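M32 carboxypeptidase (Chitinophagaceae bacterium, PDB 7A03) probably removes C-terminal amino acids from peptides as a metal-dependent carboxypeptidase of the M32 family. Local coordinates at residues A[204-214]-A[321-329]; A[266-275]-A[295-304]. All coordinates share one frame; numbering follows the deposited sequence.

Contact 1 of 2, residues A[204-214]-A[321-329]; sequences LHFDRDKQWQL and IQALFPEQL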
loop_
_atom_site.group_PDB
_atom_site.type_symbol
_atom_site.label_atom_id
_atom_site.label_comp_id
_atom_site.label_asym_id
_atom_site.label_seq_id
_atom_site.Cartn_x
_atom_site.Cartn_y
_atom_site.Cartn_z
ATOM N N LEU A 204 -14.013 2.552 24.930
ATOM C CA LEU A 204 -13.887 3.352 26.147
ATOM C C LEU A 204 -12.903 4.500 25.888
ATOM O O LEU A 204 -12.439 4.728 24.764
ATOM C CB LEU A 204 -13.465 2.470 27.320
ATOM C CG LEU A 204 -14.451 1.395 27.768
ATOM C CD1 LEU A 204 -13.832 0.417 28.774
ATOM C CD2 LEU A 204 -15.691 2.068 28.346
ATOM N N HIS A 205 -12.560 5.240 26.935
ATOM C CA HIS A 205 -11.678 6.396 26.802
ATOM C C HIS A 205 -10.236 5.968 27.033
ATOM O O HIS A 205 -9.893 5.487 28.118
ATOM C CB HIS A 205 -12.048 7.499 27.797
ATOM C CG HIS A 205 -11.090 8.656 27.788
ATOM N ND1 HIS A 205 -11.201 9.706 26.903
ATOM C CD2 HIS A 205 -10.000 8.920 28.549
ATOM C CE1 HIS A 205 -10.223 10.569 27.120
ATOM N NE2 HIS A 205 -9.483 10.117 28.117
ATOM N N PHE A 206 -9.383 6.184 26.032
ATOM C CA PHE A 206 -7.972 5.812 26.096
ATOM C C PHE A 206 -7.129 7.077 25.986
ATOM O O PHE A 206 -7.029 7.669 24.905
ATOM C CB PHE A 206 -7.625 4.800 24.999
ATOM C CG PHE A 206 -8.195 3.428 25.241
ATOM C CD1 PHE A 206 -9.506 3.142 24.900
ATOM C CD2 PHE A 206 -7.417 2.426 25.814
ATOM C CE1 PHE A 206 -10.042 1.874 25.126
ATOM C CE2 PHE A 206 -7.934 1.143 26.030
ATOM C CZ PHE A 206 -9.253 0.875 25.689
ATOM N N ASP A 207 -6.520 7.472 27.109
ATOM C CA ASP A 207 -5.766 8.723 27.205
ATOM C C ASP A 207 -4.843 8.950 26.014
ATOM O O ASP A 207 -4.040 8.084 25.650
ATOM C CB ASP A 207 -4.955 8.733 28.507
ATOM C CG ASP A 207 -4.135 10.003 28.680
ATOM O OD1 ASP A 207 -4.728 11.031 29.055
ATOM O OD2 ASP A 207 -2.900 9.974 28.454
ATOM N N ARG A 208 -4.932 10.154 25.443
ATOM C CA ARG A 208 -4.210 10.460 24.212
ATOM C C ARG A 208 -2.701 10.394 24.408
ATOM O O ARG A 208 -1.982 9.862 23.552
ATOM C CB ARG A 208 -4.620 11.847 23.710
ATOM C CG ARG A 208 -3.812 12.342 22.530
ATOM C CD ARG A 208 -4.288 13.707 22.078
ATOM N NE ARG A 208 -3.803 14.016 20.736
ATOM C CZ ARG A 208 -4.474 13.741 19.621
ATOM N NH1 ARG A 208 -5.661 13.154 19.687
ATOM N NH2 ARG A 208 -3.957 14.055 18.439
ATOM N N ASP A 209 -2.197 10.949 25.511
ATOM C CA ASP A 209 -0.752 10.958 25.724
ATOM C C ASP A 209 -0.223 9.547 25.955
ATOM O O ASP A 209 0.871 9.201 25.485
ATOM C CB ASP A 209 -0.391 11.901 26.879
ATOM C CG ASP A 209 -0.461 13.369 26.477
ATOM O OD1 ASP A 209 -0.698 13.660 25.279
ATOM O OD2 ASP A 209 -0.276 14.235 27.358
ATOM N N LYS A 210 -1.006 8.712 26.652
ATOM C CA LYS A 210 -0.629 7.312 26.820
ATOM C C LYS A 210 -0.632 6.577 25.483
ATOM O O LYS A 210 0.284 5.802 25.198
ATOM C CB LYS A 210 -1.568 6.625 27.812
ATOM C CG LYS A 210 -1.328 6.982 29.286
ATOM C CD LYS A 210 -2.448 6.399 30.147
ATOM C CE LYS A 210 -2.030 6.239 31.594
ATOM N NZ LYS A 210 -1.234 7.403 32.065
ATOM N N GLN A 211 -1.631 6.822 24.637
ATOM C CA GLN A 211 -1.604 6.208 23.310
ATOM C C GLN A 211 -0.374 6.647 22.523
ATOM O O GLN A 211 0.295 5.828 21.871
ATOM C CB GLN A 211 -2.880 6.525 22.534
ATOM C CG GLN A 211 -4.121 5.847 23.072
ATOM C CD GLN A 211 -5.220 5.842 22.054
ATOM O OE1 GLN A 211 -5.093 5.217 21.004
ATOM N NE2 GLN A 211 -6.300 6.550 22.335
ATOM N N TRP A 212 -0.073 7.947 22.544
ATOM C CA TRP A 212 1.069 8.446 21.784
ATOM C C TRP A 212 2.344 7.721 22.189
ATOM O O TRP A 212 3.092 7.211 21.332
ATOM C CB TRP A 212 1.219 9.951 21.999
ATOM C CG TRP A 212 2.470 10.477 21.399
ATOM C CD1 TRP A 212 3.646 10.700 22.038
ATOM C CD2 TRP A 212 2.684 10.843 20.025
ATOM N NE1 TRP A 212 4.585 11.184 21.159
ATOM C CE2 TRP A 212 4.026 11.264 19.911
ATOM C CE3 TRP A 212 1.880 10.830 18.878
ATOM C CZ2 TRP A 212 4.575 11.713 18.702
ATOM C CZ3 TRP A 212 2.429 11.279 17.667
ATOM C CH2 TRP A 212 3.766 11.698 17.592
ATOM N N GLN A 213 2.592 7.640 23.507
ATOM C CA GLN A 213 3.819 7.004 23.971
ATOM C C GLN A 213 3.819 5.507 23.684
ATOM O O GLN A 213 4.881 4.938 23.412
ATOM C CB GLN A 213 4.047 7.297 25.454
ATOM C CG GLN A 213 5.423 6.878 25.960
ATOM C CD GLN A 213 6.541 7.550 25.208
ATOM O OE1 GLN A 213 6.582 8.778 25.107
ATOM N NE2 GLN A 213 7.446 6.754 24.649
ATOM N N LEU A 214 2.645 4.871 23.725
ATOM C CA LEU A 214 2.545 3.454 23.390
ATOM C C LEU A 214 3.025 3.201 21.969
ATOM O O LEU A 214 3.802 2.268 21.713
ATOM C CB LEU A 214 1.094 2.997 23.548
ATOM C CG LEU A 214 0.743 1.622 22.967
ATOM C CD1 LEU A 214 1.567 0.555 23.653
ATOM C CD2 LEU A 214 -0.738 1.347 23.141
ATOM N N ILE A 321 -0.083 -3.387 27.979
ATOM C CA ILE A 321 -1.113 -2.388 27.711
ATOM C C ILE A 321 -2.196 -2.406 28.783
ATOM O O ILE A 321 -2.854 -1.387 29.013
ATOM C CB ILE A 321 -1.693 -2.395 26.278
ATOM C CG1 ILE A 321 -2.556 -3.625 26.041
ATOM C CG2 ILE A 321 -0.603 -2.227 25.221
ATOM C CD1 ILE A 321 -3.505 -3.432 24.859
ATOM N N GLN A 322 -2.394 -3.537 29.461
ATOM C CA GLN A 322 -3.301 -3.551 30.603
ATOM C C GLN A 322 -2.775 -2.646 31.698
ATOM O O GLN A 322 -3.540 -1.905 32.331
ATOM C CB GLN A 322 -3.393 -4.969 31.145
ATOM C CG GLN A 322 -4.511 -5.787 30.573
ATOM C CD GLN A 322 -4.672 -7.080 31.337
ATOM O OE1 GLN A 322 -3.683 -7.752 31.637
ATOM N NE2 GLN A 322 -5.911 -7.422 31.689
ATOM N N ALA A 323 -1.470 -2.713 31.952
ATOM C CA ALA A 323 -0.864 -1.831 32.945
ATOM C C ALA A 323 -1.003 -0.371 32.549
ATOM O O ALA A 323 -1.121 0.506 33.422
ATOM C CB ALA A 323 0.614 -2.186 33.101
ATOM N N LEU A 324 -0.967 -0.091 31.244
ATOM C CA LEU A 324 -1.100 1.279 30.771
ATOM C C LEU A 324 -2.535 1.792 30.887
ATOM O O LEU A 324 -2.753 2.978 31.170
ATOM C CB LEU A 324 -0.631 1.342 29.321
ATOM C CG LEU A 324 -0.470 2.711 28.697
ATOM C CD1 LEU A 324 0.410 3.573 29.604
ATOM C CD2 LEU A 324 0.152 2.534 27.338
ATOM N N PHE A 325 -3.527 0.926 30.659
ATOM C CA PHE A 325 -4.940 1.318 30.623
ATOM C C PHE A 325 -5.763 0.417 31.543
ATOM O O PHE A 325 -6.705 -0.254 31.105
ATOM C CB PHE A 325 -5.472 1.235 29.189
ATOM C CG PHE A 325 -4.796 2.181 28.226
ATOM C CD1 PHE A 325 -5.024 3.537 28.315
ATOM C CD2 PHE A 325 -3.953 1.711 27.230
ATOM C CE1 PHE A 325 -4.422 4.423 27.425
ATOM C CE2 PHE A 325 -3.342 2.591 26.342
ATOM C CZ PHE A 325 -3.578 3.949 26.448
ATOM N N PRO A 326 -5.447 0.383 32.839
ATOM C CA PRO A 326 -6.107 -0.607 33.703
ATOM C C PRO A 326 -7.595 -0.365 33.887
ATOM O O PRO A 326 -8.344 -1.336 34.058
ATOM C CB PRO A 326 -5.335 -0.501 35.023
ATOM C CG PRO A 326 -4.855 0.887 35.043
ATOM C CD PRO A 326 -4.532 1.251 33.602
ATOM N N GLU A 327 -8.055 0.891 33.830
ATOM C CA GLU A 327 -9.484 1.146 33.977
ATOM C C GLU A 327 -10.277 0.681 32.763
ATOM O O GLU A 327 -11.483 0.444 32.870
ATOM C CB GLU A 327 -9.754 2.624 34.262
ATOM C CG GLU A 327 -11.187 2.886 34.695
ATOM C CD GLU A 327 -11.387 4.249 35.322
ATOM O OE1 GLU A 327 -10.608 4.607 36.233
ATOM O OE2 GLU A 327 -12.335 4.953 34.907
ATOM N N GLN A 328 -9.624 0.527 31.615
ATOM C CA GLN A 328 -10.303 0.080 30.409
ATOM C C GLN A 328 -10.122 -1.407 30.155
ATOM O O GLN A 328 -11.032 -2.052 29.626
ATOM C CB GLN A 328 -9.766 0.860 29.198
ATOM C CG GLN A 328 -10.087 2.361 29.222
ATOM C CD GLN A 328 -9.251 3.130 30.236
ATOM O OE1 GLN A 328 -8.050 2.863 30.418
ATOM N NE2 GLN A 328 -9.890 4.076 30.925
ATOM N N LEU A 329 -8.980 -1.967 30.531
ATOM C CA LEU A 329 -8.629 -3.328 30.158
ATOM C C LEU A 329 -8.387 -4.238 31.350
ATOM O O LEU A 329 -8.149 -5.436 31.156
ATOM C CB LEU A 329 -7.390 -3.328 29.255
ATOM C CG LEU A 329 -7.552 -2.535 27.967
ATOM C CD1 LEU A 329 -6.233 -2.476 27.207
ATOM C CD2 LEU A 329 -8.640 -3.159 27.118
#
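An edge-to-face aromatic pair, Phe206 with Phe325, fills the corner where the lead-in to helix 208-222 meets the junction of helices 311-324 and 326-329. Phe206 turns an edge onto Phe325, with CD2 over the centre of that ring and the planes 69° apart. Leu324 CG lies above the opposite face, toward the rim, so Phe325 is clasped from both sides. Phe206 offers a face to Gln328, whose CG makes a CH-pi contact 4.0 Å from the ring centroid. A bend in the Gln328 chain (chi2 74°) brings its amide back to the backbone of His205; NE2 is 3.1 Å from His205 O, poorly angled for a hydrogen bond. Lys210 lays its aliphatic part alongside, CB 3.6 Å from Phe325 CZ. Farther along helix 208-222, Leu214 CB packs 3.9 Å from Leu324 CD2. Two bonds within 204-214 hold the turn that presents Phe206: Gln211 NE2 donates to Phe206 O (2.9 Å), and Asp207 OD2 accepts the N-cap bond of helix 208-222 from Lys210 N (2.9 Å). Phe258 of helix 258-277 also meets the Phe206 ring. Thus an N-capped helix start packs on the break between helices 311-324 and 326-329 in the largely helical M32 fold.

Contact 2 of 2, residues A[266-275]-A[295-304]; sequences IHEGGHALYE and IHESQSRLWE
Ser300 CB faces two imidazoles, over the centre of the His267 ring (3.4 Å from its centroid) and over a face of His271, nearer the rim. With CG anti to the backbone N (chi1 -176°), His267 reaches across as a knob among Ser300, Glu304, Arg301 and Glu297. Its ND1 donates to Glu304 OE1 (2.8 Å) from 50° out of the carboxylate plane, while Arg301 NH2 meets the same oxygen on the syn side. The NE2 atoms of His267 and His271 converge on one water, which donates to Glu297 OE1 at 2.7 Å. The two histidines and Glu268 fit the HExxH pattern of clan MA metallopeptidases; no metal is bound here, and the water probably sits at the metal's place. Were His267 an alanine, Glu304 OE1 would probably lose its imidazole donor and the water one of its three grips, with a gap opening beside Ser300. Nearer the C-terminal end, the Tyr274 edge points at the face of His296, whose NE2 donates to the anti lone pair of Glu275 OE2 (2.9 Å), ring and carboxylate nearly coplanar. Ser241 holds the other carboxylate oxygen. Gly270 CA lies 3.5 Å from Trp303 CD1, where a CB would collide with helix 295-304.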
loop_
_atom_site.group_PDB
_atom_site.type_symbol
_atom_site.label_atom_id
_atom_site.label_comp_id
_atom_site.label_asym_id
_atom_site.label_seq_id
_atom_site.Cartn_x
_atom_site.Cartn_y
_atom_site.Cartn_z
ATOM N N ILE A 266 1.777 0.384 13.919
ATOM C CA ILE A 266 2.504 -0.822 13.520
ATOM C C ILE A 266 2.557 -0.942 12.000
ATOM O O ILE A 266 3.588 -1.316 11.417
ATOM C CB ILE A 266 1.874 -2.073 14.160
ATOM C CG1 ILE A 266 1.894 -1.953 15.698
ATOM C CG2 ILE A 266 2.604 -3.328 13.680
ATOM C CD1 ILE A 266 1.045 -2.983 16.392
ATOM N N HIS A 267 1.449 -0.604 11.337
ATOM C CA HIS A 267 1.369 -0.656 9.879
ATOM C C HIS A 267 2.424 0.257 9.238
ATOM O O HIS A 267 3.231 -0.168 8.376
ATOM C CB HIS A 267 -0.047 -0.220 9.509
ATOM C CG HIS A 267 -0.358 -0.284 8.051
ATOM N ND1 HIS A 267 -0.996 -1.360 7.468
ATOM C CD2 HIS A 267 -0.141 0.610 7.060
ATOM C CE1 HIS A 267 -1.170 -1.117 6.180
ATOM N NE2 HIS A 267 -0.648 0.068 5.905
ATOM N N GLU A 268 2.466 1.522 9.689
ATOM C CA GLU A 268 3.473 2.442 9.167
ATOM C C GLU A 268 4.879 2.005 9.551
ATOM O O GLU A 268 5.803 2.117 8.741
ATOM C CB GLU A 268 3.209 3.878 9.627
ATOM C CG GLU A 268 1.834 4.407 9.267
ATOM C CD GLU A 268 1.500 4.280 7.788
ATOM O OE1 GLU A 268 2.401 4.358 6.946
ATOM O OE2 GLU A 268 0.311 4.084 7.466
ATOM N N GLY A 269 5.061 1.491 10.769
ATOM C CA GLY A 269 6.348 0.938 11.133
ATOM C C GLY A 269 6.849 -0.068 10.118
ATOM O O GLY A 269 8.040 -0.101 9.793
ATOM N N GLY A 270 5.947 -0.911 9.605
ATOM C CA GLY A 270 6.395 -1.910 8.639
ATOM C C GLY A 270 6.935 -1.286 7.361
ATOM O O GLY A 270 8.011 -1.675 6.852
ATOM N N HIS A 271 6.210 -0.275 6.851
ATOM C CA HIS A 271 6.749 0.520 5.731
ATOM C C HIS A 271 8.106 1.134 6.082
ATOM O O HIS A 271 9.056 1.126 5.270
ATOM C CB HIS A 271 5.815 1.676 5.391
ATOM C CG HIS A 271 4.560 1.299 4.662
ATOM N ND1 HIS A 271 4.542 0.489 3.544
ATOM C CD2 HIS A 271 3.278 1.673 4.878
ATOM C CE1 HIS A 271 3.296 0.384 3.102
ATOM N NE2 HIS A 271 2.509 1.084 3.902
ATOM N N ALA A 272 8.194 1.714 7.274
ATOM C CA ALA A 272 9.360 2.512 7.623
ATOM C C ALA A 272 10.592 1.640 7.793
ATOM O O ALA A 272 11.696 2.043 7.410
ATOM C CB ALA A 272 9.095 3.322 8.880
ATOM N N LEU A 273 10.423 0.431 8.333
ATOM C CA LEU A 273 11.560 -0.465 8.490
ATOM C C LEU A 273 12.112 -0.856 7.127
ATOM O O LEU A 273 13.336 -0.967 6.943
ATOM C CB LEU A 273 11.152 -1.715 9.277
ATOM C CG LEU A 273 10.798 -1.512 10.746
ATOM C CD1 LEU A 273 10.085 -2.759 11.279
ATOM C CD2 LEU A 273 12.051 -1.188 11.585
ATOM N N TYR A 274 11.213 -1.076 6.154
ATOM C CA TYR A 274 11.677 -1.313 4.790
ATOM C C TYR A 274 12.504 -0.134 4.277
ATOM O O TYR A 274 13.623 -0.314 3.776
ATOM C CB TYR A 274 10.459 -1.529 3.886
ATOM C CG TYR A 274 10.712 -2.041 2.482
ATOM C CD1 TYR A 274 11.986 -2.395 2.041
ATOM C CD2 TYR A 274 9.637 -2.217 1.611
ATOM C CE1 TYR A 274 12.181 -2.901 0.754
ATOM C CE2 TYR A 274 9.820 -2.731 0.325
ATOM C CZ TYR A 274 11.096 -3.074 -0.089
ATOM O OH TYR A 274 11.253 -3.586 -1.363
ATOM N N GLU A 275 11.941 1.079 4.353
ATOM C CA GLU A 275 12.654 2.253 3.832
ATOM C C GLU A 275 14.000 2.467 4.531
ATOM O O GLU A 275 14.994 2.836 3.883
ATOM C CB GLU A 275 11.781 3.495 3.943
ATOM C CG GLU A 275 10.596 3.473 2.978
ATOM C CD GLU A 275 11.028 3.657 1.527
ATOM O OE1 GLU A 275 11.984 4.414 1.271
ATOM O OE2 GLU A 275 10.406 3.068 0.614
ATOM N N ILE A 295 5.027 -5.199 -2.660
ATOM C CA ILE A 295 6.016 -5.584 -1.655
ATOM C C ILE A 295 6.013 -4.588 -0.487
ATOM O O ILE A 295 6.106 -4.970 0.687
ATOM C CB ILE A 295 7.405 -5.782 -2.304
ATOM C CG1 ILE A 295 7.385 -6.924 -3.342
ATOM C CG2 ILE A 295 8.482 -5.998 -1.227
ATOM C CD1 ILE A 295 6.980 -8.299 -2.768
ATOM N N HIS A 296 5.862 -3.295 -0.775
ATOM C CA HIS A 296 5.779 -2.353 0.334
ATOM C C HIS A 296 4.569 -2.661 1.224
ATOM O O HIS A 296 4.666 -2.690 2.470
ATOM C CB HIS A 296 5.721 -0.925 -0.212
ATOM C CG HIS A 296 6.563 0.038 0.558
ATOM N ND1 HIS A 296 6.610 0.057 1.936
ATOM C CD2 HIS A 296 7.427 0.988 0.137
ATOM C CE1 HIS A 296 7.462 0.992 2.330
ATOM N NE2 HIS A 296 7.971 1.569 1.256
ATOM N N GLU A 297 3.419 -2.935 0.592
ATOM C CA GLU A 297 2.234 -3.260 1.364
ATOM C C GLU A 297 2.416 -4.562 2.146
ATOM O O GLU A 297 1.868 -4.697 3.243
ATOM C CB GLU A 297 1.005 -3.293 0.444
ATOM C CG GLU A 297 -0.319 -3.478 1.175
ATOM C CD GLU A 297 -0.827 -2.183 1.802
ATOM O OE1 GLU A 297 -0.138 -1.149 1.697
ATOM O OE2 GLU A 297 -1.921 -2.201 2.394
ATOM N N SER A 298 3.192 -5.519 1.617
ATOM C CA SER A 298 3.457 -6.739 2.379
ATOM C C SER A 298 4.184 -6.428 3.678
ATOM O O SER A 298 3.975 -7.104 4.693
ATOM C CB SER A 298 4.282 -7.742 1.561
ATOM O OG SER A 298 5.667 -7.398 1.512
ATOM N N GLN A 299 5.056 -5.423 3.662
ATOM C CA GLN A 299 5.749 -5.067 4.908
ATOM C C GLN A 299 4.800 -4.449 5.942
ATOM O O GLN A 299 4.811 -4.836 7.135
ATOM C CB GLN A 299 6.891 -4.113 4.576
ATOM C CG GLN A 299 7.903 -4.735 3.649
ATOM C CD GLN A 299 8.438 -6.036 4.211
ATOM O OE1 GLN A 299 9.276 -6.038 5.112
ATOM N NE2 GLN A 299 7.933 -7.162 3.691
ATOM N N SER A 300 3.929 -3.542 5.492
ATOM C CA SER A 300 2.955 -2.967 6.427
ATOM C C SER A 300 2.004 -4.019 6.998
ATOM O O SER A 300 1.725 -4.033 8.211
ATOM C CB SER A 300 2.184 -1.802 5.796
ATOM O OG SER A 300 1.352 -2.233 4.737
ATOM N N ARG A 301 1.494 -4.910 6.140
ATOM C CA ARG A 301 0.530 -5.898 6.602
ATOM C C ARG A 301 1.177 -6.996 7.436
ATOM O O ARG A 301 0.533 -7.516 8.356
ATOM C CB ARG A 301 -0.207 -6.528 5.420
ATOM C CG ARG A 301 -1.158 -5.570 4.701
ATOM C CD ARG A 301 -2.224 -4.967 5.615
ATOM N NE ARG A 301 -3.275 -4.344 4.811
ATOM C CZ ARG A 301 -4.264 -3.592 5.282
ATOM N NH1 ARG A 301 -5.181 -3.141 4.442
ATOM N NH2 ARG A 301 -4.373 -3.318 6.580
ATOM N N LEU A 302 2.425 -7.378 7.119
ATOM C CA LEU A 302 3.082 -8.419 7.898
ATOM C C LEU A 302 3.228 -7.971 9.335
ATOM O O LEU A 302 2.941 -8.742 10.268
ATOM C CB LEU A 302 4.453 -8.745 7.306
ATOM C CG LEU A 302 5.288 -9.834 7.997
ATOM C CD1 LEU A 302 6.142 -10.559 6.964
ATOM C CD2 LEU A 302 6.184 -9.246 9.079
ATOM N N TRP A 303 3.651 -6.714 9.540
ATOM C CA TRP A 303 3.773 -6.268 10.924
ATOM C C TRP A 303 2.417 -5.977 11.562
ATOM O O TRP A 303 2.183 -6.341 12.724
ATOM C CB TRP A 303 4.680 -5.048 11.003
ATOM C CG TRP A 303 6.132 -5.349 10.818
ATOM C CD1 TRP A 303 6.848 -5.263 9.662
ATOM C CD2 TRP A 303 7.058 -5.759 11.833
ATOM N NE1 TRP A 303 8.170 -5.568 9.893
ATOM C CE2 TRP A 303 8.317 -5.903 11.216
ATOM C CE3 TRP A 303 6.943 -6.025 13.206
ATOM C CZ2 TRP A 303 9.460 -6.275 11.923
ATOM C CZ3 TRP A 303 8.088 -6.399 13.908
ATOM C CH2 TRP A 303 9.321 -6.534 13.263
ATOM N N GLU A 304 1.498 -5.356 10.820
ATOM C CA GLU A 304 0.227 -4.965 11.418
ATOM C C GLU A 304 -0.594 -6.179 11.832
ATOM O O GLU A 304 -1.216 -6.186 12.903
ATOM C CB GLU A 304 -0.570 -4.109 10.431
ATOM C CG GLU A 304 -1.904 -3.657 11.009
ATOM C CD GLU A 304 -2.915 -3.247 9.962
ATOM O OE1 GLU A 304 -2.560 -3.236 8.767
ATOM O OE2 GLU A 304 -4.075 -2.953 10.341
HETATM O O HOH W 1 -0.161 0.970 3.305
HETATM O O HOH W 2 9.297 -4.318 7.367
#

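How the contacts relate
The pair illustrates how chemistry can differ with depth in a helical fold. Contact 2 lies about 9 Å from the centre of the chain, contact 1 about 28 Å, and their own centres are 24 Å apart. The inner contact is buried and rich in histidine, carboxylate and water bonds, its helices brought close at a glycine, whereas the outer one is only partly buried and rests chiefly on aromatic and aliphatic groups, the CH2 groups of Gln328 and Lys210 among them. They do not touch, yet share neighbours: helix 258-277, which carries 266-275, also sends Phe258 to Phe206, Leu214 and Ile321 of contact 1. Helix 293-307 is followed in the chain by helix 311-324, joining their second segments.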